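PDB 1Y2M: Phenylalanine/tyrosine ammonia-lyase from Rhodosporidium toruloides, which catalyses the non-oxidative deamination of L-phenylalanine to trans-cinnamate and of L-tyrosine to p-coumarate, releasing ammonium. Local coordinates for residues S231-V236 with L244-A249; T421-R426 with L507-R512; L427-I432 with E515-L520. All blocks are in the same frame, centred on the assembly; numbering follows the deposited sequence.

How the contacts relate
Contact 1 is a beta hairpin running into a helix. Its centre lies about 34 Å from the centre of the chain, though most of its touching residues are buried. Contacts 2 and 3 both join helix 416-443 to helix 506-560, deep in the helical body. Their centres are about 10 Å apart, and Arg426 of contact 2 packs on Ser516 of contact 3. Contact 1 stands apart, its centre about 30 Å from that of contact 2. The chemistry changes with place. Contact 1 is held by backbone hydrogen bonds and apolar side chains, with a lysine-tyrosine pair on the other face. Contact 2 is a buried polar cluster, and contact 3 is mainly aliphatic.

Contact 1: S231-V236 with L244-A249; sequences SKVHVV and LYAREA
Val233 and Leu244 form an antiparallel hydrogen-bonded pair, with Val233 N to Leu244 O at 2.8 Å and Leu244 N to Val233 O at 3.0 Å. Lys232 and Tyr245 make the neighbouring non-hydrogen-bonded pair. Ala246 N, at the start of the helix, donates to Ser231 O (2.8 Å).

Lys232 and Tyr245 lie side by side, their side chains pointing the same way. The lysine chain bends at chi2 (-87°). CD and CE run past Tyr245 CE1, and NZ comes 2.8 Å from Tyr245 OH in a weak hydrogen bond. Asp230 OD1 makes a long, weak ion pair with the same NZ.

On the opposite face of the hairpin from Lys232 and Tyr245, the valines pack on the helix and on Leu244. Val233 CG2 presses on Ala249 CB at 3.3 Å, tighter than usual for two carbons, while CG1 of the same valine meets Ala246 CB. Val235 CG2 touches Leu244 CD1 at 3.8 Å, and the two side chains cross at about a right angle. Tyr245 is the N-cap residue of helix 246-252. Its N donates to Glu248 OE1 (3.1 Å), which it meets from above the carboxylate plane.

Strand 200-201 pairs with the other edge of strand 232-237. The arrangement is a beta hairpin whose second strand passes directly into a helix, with that helix folded back on the valines.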
loop_
_atom_site.group_PDB
_atom_site.type_symbol
_atom_site.label_atom_id
_atom_site.label_comp_id
_atom_site.label_asym_id
_atom_site.label_seq_id
_atom_site.Cartn_x
_atom_site.Cartn_y
_atom_site.Cartn_z
ATOM N N SER B 231 34.728 -9.088 14.264
ATOM C CA SER B 231 33.436 -9.514 14.788
ATOM C C SER B 231 33.233 -9.057 16.243
ATOM O O SER B 231 34.119 -9.226 17.084
ATOM C CB SER B 231 33.306 -11.040 14.655
ATOM O OG SER B 231 32.304 -11.529 15.509
ATOM N N LYS B 232 32.066 -8.456 16.510
ATOM C CA LYS B 232 31.707 -7.959 17.852
ATOM C C LYS B 232 30.570 -8.779 18.439
ATOM O O LYS B 232 29.671 -9.220 17.724
ATOM C CB LYS B 232 31.334 -6.465 17.814
ATOM C CG LYS B 232 32.012 -5.634 16.701
ATOM C CD LYS B 232 33.341 -5.057 17.035
ATOM C CE LYS B 232 33.777 -4.086 15.891
ATOM N NZ LYS B 232 34.904 -3.128 16.293
ATOM N N VAL B 233 30.590 -8.954 19.762
ATOM C CA VAL B 233 29.553 -9.701 20.456
ATOM C C VAL B 233 29.175 -8.987 21.727
ATOM O O VAL B 233 29.950 -8.213 22.260
ATOM C CB VAL B 233 30.023 -11.161 20.773
ATOM C CG1 VAL B 233 30.400 -11.880 19.481
ATOM C CG2 VAL B 233 31.194 -11.120 21.776
ATOM N N HIS B 234 27.953 -9.231 22.188
ATOM C CA HIS B 234 27.419 -8.656 23.409
ATOM C C HIS B 234 27.493 -9.753 24.499
ATOM O O HIS B 234 27.161 -10.910 24.246
ATOM C CB HIS B 234 25.989 -8.229 23.175
ATOM C CG HIS B 234 25.262 -7.820 24.411
ATOM N ND1 HIS B 234 24.767 -8.731 25.317
ATOM C CD2 HIS B 234 24.852 -6.607 24.826
ATOM C CE1 HIS B 234 24.143 -8.080 26.289
ATOM N NE2 HIS B 234 24.164 -6.786 26.002
ATOM N N VAL B 235 27.974 -9.383 25.673
ATOM C CA VAL B 235 28.013 -10.214 26.863
ATOM C C VAL B 235 27.688 -9.359 28.069
ATOM O O VAL B 235 27.939 -8.153 28.079
ATOM C CB VAL B 235 29.396 -10.846 27.098
ATOM C CG1 VAL B 235 29.783 -11.680 25.897
ATOM C CG2 VAL B 235 30.494 -9.774 27.404
ATOM N N VAL B 236 27.184 -10.004 29.116
ATOM C CA VAL B 236 27.211 -9.378 30.440
ATOM C C VAL B 236 28.401 -9.919 31.225
ATOM O O VAL B 236 28.583 -11.123 31.351
ATOM C CB VAL B 236 25.905 -9.665 31.214
ATOM C CG1 VAL B 236 25.989 -9.109 32.660
ATOM C CG2 VAL B 236 24.713 -9.124 30.465
ATOM N N LEU B 244 32.349 -6.616 22.972
ATOM C CA LEU B 244 33.727 -6.986 22.836
ATOM C C LEU B 244 33.992 -7.672 21.485
ATOM O O LEU B 244 33.077 -8.157 20.809
ATOM C CB LEU B 244 34.063 -8.000 23.938
ATOM C CG LEU B 244 33.774 -7.661 25.383
ATOM C CD1 LEU B 244 34.050 -8.843 26.269
ATOM C CD2 LEU B 244 34.604 -6.459 25.814
ATOM N N TYR B 245 35.240 -7.705 21.079
ATOM C CA TYR B 245 35.588 -8.549 19.959
ATOM C C TYR B 245 35.280 -9.991 20.317
ATOM O O TYR B 245 35.398 -10.410 21.490
ATOM C CB TYR B 245 37.035 -8.367 19.543
ATOM C CG TYR B 245 37.212 -7.063 18.840
ATOM C CD1 TYR B 245 36.868 -6.925 17.489
ATOM C CD2 TYR B 245 37.694 -5.945 19.528
ATOM C CE1 TYR B 245 36.984 -5.657 16.844
ATOM C CE2 TYR B 245 37.824 -4.710 18.904
ATOM C CZ TYR B 245 37.492 -4.572 17.571
ATOM O OH TYR B 245 37.645 -3.335 16.941
ATOM N N ALA B 246 34.880 -10.763 19.305
ATOM C CA ALA B 246 34.469 -12.155 19.536
ATOM C C ALA B 246 35.552 -12.942 20.255
ATOM O O ALA B 246 35.240 -13.678 21.187
ATOM C CB ALA B 246 34.107 -12.845 18.270
ATOM N N ARG B 247 36.811 -12.807 19.830
ATOM C CA ARG B 247 37.899 -13.549 20.530
ATOM C C ARG B 247 38.085 -13.170 21.989
ATOM O O ARG B 247 38.305 -14.022 22.821
ATOM C CB ARG B 247 39.213 -13.428 19.764
ATOM C CG ARG B 247 39.182 -14.254 18.500
ATOM C CD ARG B 247 40.478 -14.195 17.795
ATOM N NE ARG B 247 40.425 -15.071 16.638
ATOM C CZ ARG B 247 40.922 -16.298 16.572
ATOM N NH1 ARG B 247 41.633 -16.834 17.564
ATOM N NH2 ARG B 247 40.771 -16.984 15.457
ATOM N N GLU B 248 37.947 -11.890 22.318
ATOM C CA GLU B 248 37.980 -11.455 23.717
ATOM C C GLU B 248 36.862 -12.120 24.518
ATOM O O GLU B 248 37.107 -12.638 25.630
ATOM C CB GLU B 248 37.845 -9.945 23.824
ATOM C CG GLU B 248 38.956 -9.209 23.170
ATOM C CD GLU B 248 38.718 -7.697 23.082
ATOM O OE1 GLU B 248 37.558 -7.184 23.070
ATOM O OE2 GLU B 248 39.746 -7.002 22.947
ATOM N N ALA B 249 35.653 -12.119 23.981
ATOM C CA ALA B 249 34.536 -12.706 24.710
ATOM C C ALA B 249 34.765 -14.195 24.905
ATOM O O ALA B 249 34.553 -14.737 25.991
ATOM C CB ALA B 249 33.202 -12.457 23.984
#

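Contact 2: T421-R426 with L507-R512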
loop_
_atom_site.group_PDB
_atom_site.type_symbol
_atom_site.label_atom_id
_atom_site.label_comp_id
_atom_site.label_asym_id
_atom_site.label_seq_id
_atom_site.Cartn_x
_atom_site.Cartn_y
_atom_site.Cartn_z
ATOM N N THR B 421 3.779 -15.961 6.623
ATOM C CA THR B 421 3.186 -15.851 7.945
ATOM C C THR B 421 3.174 -14.413 8.425
ATOM O O THR B 421 2.241 -13.954 9.121
ATOM C CB THR B 421 3.889 -16.725 9.011
ATOM O OG1 THR B 421 5.218 -16.273 9.298
ATOM C CG2 THR B 421 3.941 -18.183 8.524
HETATM N N MSE B 422 4.235 -13.713 8.093
HETATM C CA MSE B 422 4.386 -12.318 8.597
HETATM C C MSE B 422 3.451 -11.328 7.891
HETATM O O MSE B 422 2.893 -10.421 8.502
HETATM C CB MSE B 422 5.812 -11.905 8.474
HETATM C CG MSE B 422 6.716 -12.638 9.446
HETATM SE SE MSE B 422 6.254 -12.278 11.344
HETATM C CE MSE B 422 5.081 -13.803 11.814
ATOM N N GLU B 423 3.279 -11.504 6.578
ATOM C CA GLU B 423 2.371 -10.623 5.789
ATOM C C GLU B 423 0.975 -10.782 6.393
ATOM O O GLU B 423 0.320 -9.763 6.713
ATOM C CB GLU B 423 2.380 -10.988 4.314
ATOM C CG GLU B 423 3.717 -10.872 3.602
ATOM C CD GLU B 423 4.164 -9.450 3.295
ATOM O OE1 GLU B 423 3.963 -9.043 2.145
ATOM O OE2 GLU B 423 4.774 -8.794 4.134
ATOM N N LYS B 424 0.519 -12.030 6.531
ATOM C CA LYS B 424 -0.841 -12.314 7.040
ATOM C C LYS B 424 -1.025 -11.839 8.470
ATOM O O LYS B 424 -2.061 -11.263 8.854
ATOM C CB LYS B 424 -1.181 -13.819 6.979
ATOM C CG LYS B 424 -1.122 -14.450 5.604
ATOM C CD LYS B 424 -0.958 -16.023 5.672
ATOM C CE LYS B 424 -1.714 -16.625 6.841
ATOM N NZ LYS B 424 -1.117 -16.549 8.245
ATOM N N THR B 425 -0.007 -12.060 9.298
ATOM C CA THR B 425 -0.137 -11.652 10.698
ATOM C C THR B 425 -0.224 -10.126 10.780
ATOM O O THR B 425 -0.981 -9.595 11.617
ATOM C CB THR B 425 1.017 -12.234 11.517
ATOM O OG1 THR B 425 0.967 -13.671 11.447
ATOM C CG2 THR B 425 1.002 -11.753 13.008
ATOM N N ARG B 426 0.529 -9.379 9.956
ATOM C CA ARG B 426 0.534 -7.922 10.118
ATOM C C ARG B 426 -0.823 -7.335 9.711
ATOM O O ARG B 426 -1.325 -6.362 10.300
ATOM C CB ARG B 426 1.667 -7.347 9.270
ATOM C CG ARG B 426 2.003 -5.931 9.658
ATOM C CD ARG B 426 3.312 -5.442 9.067
ATOM N NE ARG B 426 3.401 -5.547 7.608
ATOM C CZ ARG B 426 4.014 -6.523 6.906
ATOM N NH1 ARG B 426 4.039 -6.459 5.587
ATOM N NH2 ARG B 426 4.607 -7.564 7.467
ATOM N N LEU B 507 12.665 -11.333 6.535
ATOM C CA LEU B 507 13.135 -10.636 7.731
ATOM C C LEU B 507 12.549 -9.216 7.800
ATOM O O LEU B 507 12.206 -8.701 8.874
ATOM C CB LEU B 507 14.666 -10.603 7.840
ATOM C CG LEU B 507 15.108 -9.971 9.168
ATOM C CD1 LEU B 507 14.635 -10.716 10.451
ATOM C CD2 LEU B 507 16.604 -9.875 9.159
ATOM N N ILE B 508 12.522 -8.573 6.636
ATOM C CA ILE B 508 11.914 -7.202 6.558
ATOM C C ILE B 508 10.433 -7.291 6.952
ATOM O O ILE B 508 9.904 -6.501 7.744
ATOM C CB ILE B 508 12.083 -6.544 5.216
ATOM C CG1 ILE B 508 13.563 -6.389 4.834
ATOM C CG2 ILE B 508 11.407 -5.158 5.193
ATOM C CD1 ILE B 508 13.777 -6.061 3.351
ATOM N N SER B 509 9.753 -8.272 6.378
ATOM C CA SER B 509 8.338 -8.462 6.760
ATOM C C SER B 509 8.213 -8.693 8.291
ATOM O O SER B 509 7.337 -8.085 8.944
ATOM C CB SER B 509 7.697 -9.594 5.952
ATOM O OG SER B 509 6.295 -9.538 6.128
ATOM N N ALA B 510 9.065 -9.569 8.857
ATOM C CA ALA B 510 9.038 -9.879 10.297
ATOM C C ALA B 510 9.233 -8.626 11.158
ATOM O O ALA B 510 8.602 -8.424 12.222
ATOM C CB ALA B 510 10.006 -10.949 10.613
ATOM N N ARG B 511 10.147 -7.766 10.692
ATOM C CA ARG B 511 10.414 -6.496 11.359
ATOM C C ARG B 511 9.183 -5.641 11.388
ATOM O O ARG B 511 8.851 -5.050 12.447
ATOM C CB ARG B 511 11.579 -5.764 10.711
ATOM C CG ARG B 511 12.970 -6.326 11.081
ATOM C CD ARG B 511 14.123 -5.711 10.340
ATOM N NE ARG B 511 13.921 -4.281 10.302
ATOM C CZ ARG B 511 13.976 -3.502 9.229
ATOM N NH1 ARG B 511 14.285 -3.970 8.011
ATOM N NH2 ARG B 511 13.644 -2.238 9.397
ATOM N N ARG B 512 8.499 -5.559 10.248
ATOM C CA ARG B 512 7.299 -4.715 10.224
ATOM C C ARG B 512 6.203 -5.305 11.094
ATOM O O ARG B 512 5.511 -4.571 11.830
ATOM C CB ARG B 512 6.833 -4.477 8.777
ATOM C CG ARG B 512 7.796 -3.725 7.900
ATOM C CD ARG B 512 8.198 -2.402 8.537
ATOM N NE ARG B 512 9.035 -1.617 7.646
ATOM C CZ ARG B 512 9.990 -0.796 7.995
ATOM N NH1 ARG B 512 10.477 -0.763 9.258
ATOM N NH2 ARG B 512 10.596 -0.112 7.015
#
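Ser509 OG sits between Glu423 and Arg426 and is gripped by both. It donates to Glu423 OE2 at 2.6 Å, on the anti side of the carboxylate. It accepts from Arg426 NH2 at 2.9 Å, in a nearly straight bond close to the guanidinium plane. Arg426 NH1 also reaches Glu423 OE2, at 2.8 Å, as a salt bridge one helical turn apart. OE2 thus takes two donors within the contact, and the negative charge of the glutamate would probably be favoured by the arginine beside it.

The serine hydroxyl is anti to its own backbone N (chi1 -167°), which aims OG across the gap at helix 416-443. Beside it, Met422, a selenomethionine here, lays CB against Ser509 OG (3.4 Å) and CG against Ala510 CA (3.7 Å). Arg512 CB lies over one face of the Arg426 guanidinium, toward its rim, and touches Arg426 CD at 3.7 Å. The two arginine side chains run the same way, but their guanidinium planes are 80° apart.

The next shell fixes these groups: Leu484 O binds Arg426 NE, Asn486 O binds NH1 and Thr513 OG1 binds NH2, while Val488 N is a third donor to Glu423 OE2 and Thr489 OG1 pairs with OE1. Arg512 carries its guanidinium away from this contact, to salt bridges with Glu515 and Glu480 of the second subunit.

The axes of the two segments come within 8.6 Å and run roughly parallel, 23° apart. Helix 273-303 packs on Met422, while helix 368-391 lies against Thr421 and Thr425 on helix 416-443.

Contact 3: L427-I432 with E515-L520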
loop_
_atom_site.group_PDB
_atom_site.type_symbol
_atom_site.label_atom_id
_atom_site.label_comp_id
_atom_site.label_asym_id
_atom_site.label_seq_id
_atom_site.Cartn_x
_atom_site.Cartn_y
_atom_site.Cartn_z
ATOM N N LEU B 427 -1.440 -7.953 8.747
ATOM C CA LEU B 427 -2.759 -7.520 8.324
ATOM C C LEU B 427 -3.737 -7.858 9.433
ATOM O O LEU B 427 -4.560 -7.032 9.822
ATOM C CB LEU B 427 -3.151 -8.167 6.979
ATOM C CG LEU B 427 -4.537 -7.743 6.458
ATOM C CD1 LEU B 427 -4.740 -6.263 6.335
ATOM C CD2 LEU B 427 -4.761 -8.429 5.149
ATOM N N GLY B 428 -3.632 -9.052 9.995
ATOM C CA GLY B 428 -4.449 -9.380 11.178
ATOM C C GLY B 428 -4.354 -8.437 12.355
ATOM O O GLY B 428 -5.356 -8.082 12.961
ATOM N N LEU B 429 -3.129 -8.006 12.654
ATOM C CA LEU B 429 -2.876 -7.047 13.755
ATOM C C LEU B 429 -3.632 -5.743 13.475
ATOM O O LEU B 429 -4.196 -5.106 14.388
ATOM C CB LEU B 429 -1.385 -6.817 13.968
ATOM C CG LEU B 429 -0.628 -8.048 14.467
ATOM C CD1 LEU B 429 0.868 -7.842 14.340
ATOM C CD2 LEU B 429 -1.062 -8.415 15.904
ATOM N N ALA B 430 -3.649 -5.330 12.214
ATOM C CA ALA B 430 -4.346 -4.105 11.858
ATOM C C ALA B 430 -5.862 -4.296 12.032
ATOM O O ALA B 430 -6.575 -3.375 12.420
ATOM C CB ALA B 430 -4.039 -3.716 10.438
ATOM N N GLN B 431 -6.355 -5.482 11.728
ATOM C CA GLN B 431 -7.779 -5.777 11.877
ATOM C C GLN B 431 -8.203 -5.857 13.353
ATOM O O GLN B 431 -9.279 -5.360 13.733
ATOM C CB GLN B 431 -8.195 -7.065 11.173
ATOM C CG GLN B 431 -7.974 -7.005 9.657
ATOM C CD GLN B 431 -8.601 -5.814 9.045
ATOM O OE1 GLN B 431 -9.816 -5.790 8.831
ATOM N NE2 GLN B 431 -7.783 -4.786 8.747
ATOM N N ILE B 432 -7.387 -6.496 14.186
ATOM C CA ILE B 432 -7.610 -6.478 15.637
ATOM C C ILE B 432 -7.628 -5.027 16.107
ATOM O O ILE B 432 -8.545 -4.579 16.803
ATOM C CB ILE B 432 -6.485 -7.235 16.403
ATOM C CG1 ILE B 432 -6.472 -8.725 16.033
ATOM C CG2 ILE B 432 -6.658 -7.039 17.926
ATOM C CD1 ILE B 432 -5.265 -9.475 16.510
ATOM N N GLU B 515 6.838 -4.444 14.652
ATOM C CA GLU B 515 6.448 -3.067 14.950
ATOM C C GLU B 515 4.923 -3.002 15.108
ATOM O O GLU B 515 4.421 -2.310 16.013
ATOM C CB GLU B 515 6.913 -2.117 13.864
ATOM C CG GLU B 515 6.656 -0.659 14.270
ATOM C CD GLU B 515 7.255 0.413 13.370
ATOM O OE1 GLU B 515 8.012 0.103 12.396
ATOM O OE2 GLU B 515 6.963 1.613 13.647
ATOM N N SER B 516 4.170 -3.721 14.266
ATOM C CA SER B 516 2.721 -3.741 14.443
ATOM C C SER B 516 2.336 -4.349 15.791
ATOM O O SER B 516 1.423 -3.854 16.461
ATOM C CB SER B 516 2.017 -4.504 13.337
ATOM O OG SER B 516 2.156 -3.783 12.123
ATOM N N ASN B 517 3.066 -5.368 16.260
ATOM C CA ASN B 517 2.820 -5.883 17.610
ATOM C C ASN B 517 2.965 -4.789 18.635
ATOM O O ASN B 517 2.151 -4.682 19.561
ATOM C CB ASN B 517 3.700 -7.071 18.044
ATOM C CG ASN B 517 3.296 -8.379 17.431
ATOM O OD1 ASN B 517 2.122 -8.611 17.172
ATOM N ND2 ASN B 517 4.275 -9.304 17.291
ATOM N N ASP B 518 3.980 -3.953 18.479
ATOM C CA ASP B 518 4.298 -2.911 19.432
ATOM C C ASP B 518 3.180 -1.875 19.444
ATOM O O ASP B 518 2.648 -1.471 20.500
ATOM C CB ASP B 518 5.613 -2.250 19.032
ATOM C CG ASP B 518 6.219 -1.392 20.154
ATOM O OD1 ASP B 518 6.007 -1.682 21.383
ATOM O OD2 ASP B 518 6.968 -0.454 19.793
ATOM N N VAL B 519 2.796 -1.423 18.246
ATOM C CA VAL B 519 1.708 -0.435 18.144
ATOM C C VAL B 519 0.412 -0.970 18.658
ATOM O O VAL B 519 -0.343 -0.236 19.348
ATOM C CB VAL B 519 1.606 0.090 16.729
ATOM C CG1 VAL B 519 0.457 1.072 16.568
ATOM C CG2 VAL B 519 2.942 0.722 16.362
ATOM N N LEU B 520 0.103 -2.227 18.330
ATOM C CA LEU B 520 -1.143 -2.826 18.844
ATOM C C LEU B 520 -1.062 -2.899 20.364
ATOM O O LEU B 520 -2.089 -2.736 21.027
ATOM C CB LEU B 520 -1.408 -4.214 18.261
ATOM C CG LEU B 520 -2.757 -4.853 18.636
ATOM C CD1 LEU B 520 -3.962 -3.938 18.461
ATOM C CD2 LEU B 520 -3.050 -6.128 17.842
#
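Two near-parallel helices of the long helical bundle meet here, in the mostly alpha-helical fold of the PAL/histidase family. Helix 416-443 supplies Leu429 and Ile432, and helix 506-560 supplies Ser516, Asn517 and Leu520. The segment axes lie 9.6 Å apart at their closest, and their directions differ by 11°.

Leu429 reaches across the gap. The methyl CD1 rests on Ser516 CB at 3.7 Å, and CD2 meets Leu520 CD2 at 3.6 Å. Leu520 has CG anti to its backbone N (chi1 -174°), which sets CG toward helix 416-443. Its CD2 serves both apolar partners, touching Ile432 CG2 at 3.7 Å as well. The Ile432 and Leu520 side chains cross at about a right angle.

An alanine in place of Leu429 would probably open a gap between the helices, leaving Leu520 CD2 with Ile432 alone across this contact and Ser516 CB without its methyl partner.

Other helices close around the pair. Ile432 packs on Ser293 of helix 273-303 and on Leu372 and Leu375 of helix 368-391. Ser516 lies against Leu481 and Leu484 of helix 468-484.

Asn517 brings an amide into this mainly aliphatic contact. Its ND2 donates to Ala282 O of helix 273-303. The other end of the amide, OD1, is buried without a polar partner and faces both Leu429 methyls, 3.2 Å from CD1 and 3.4 Å from CD2.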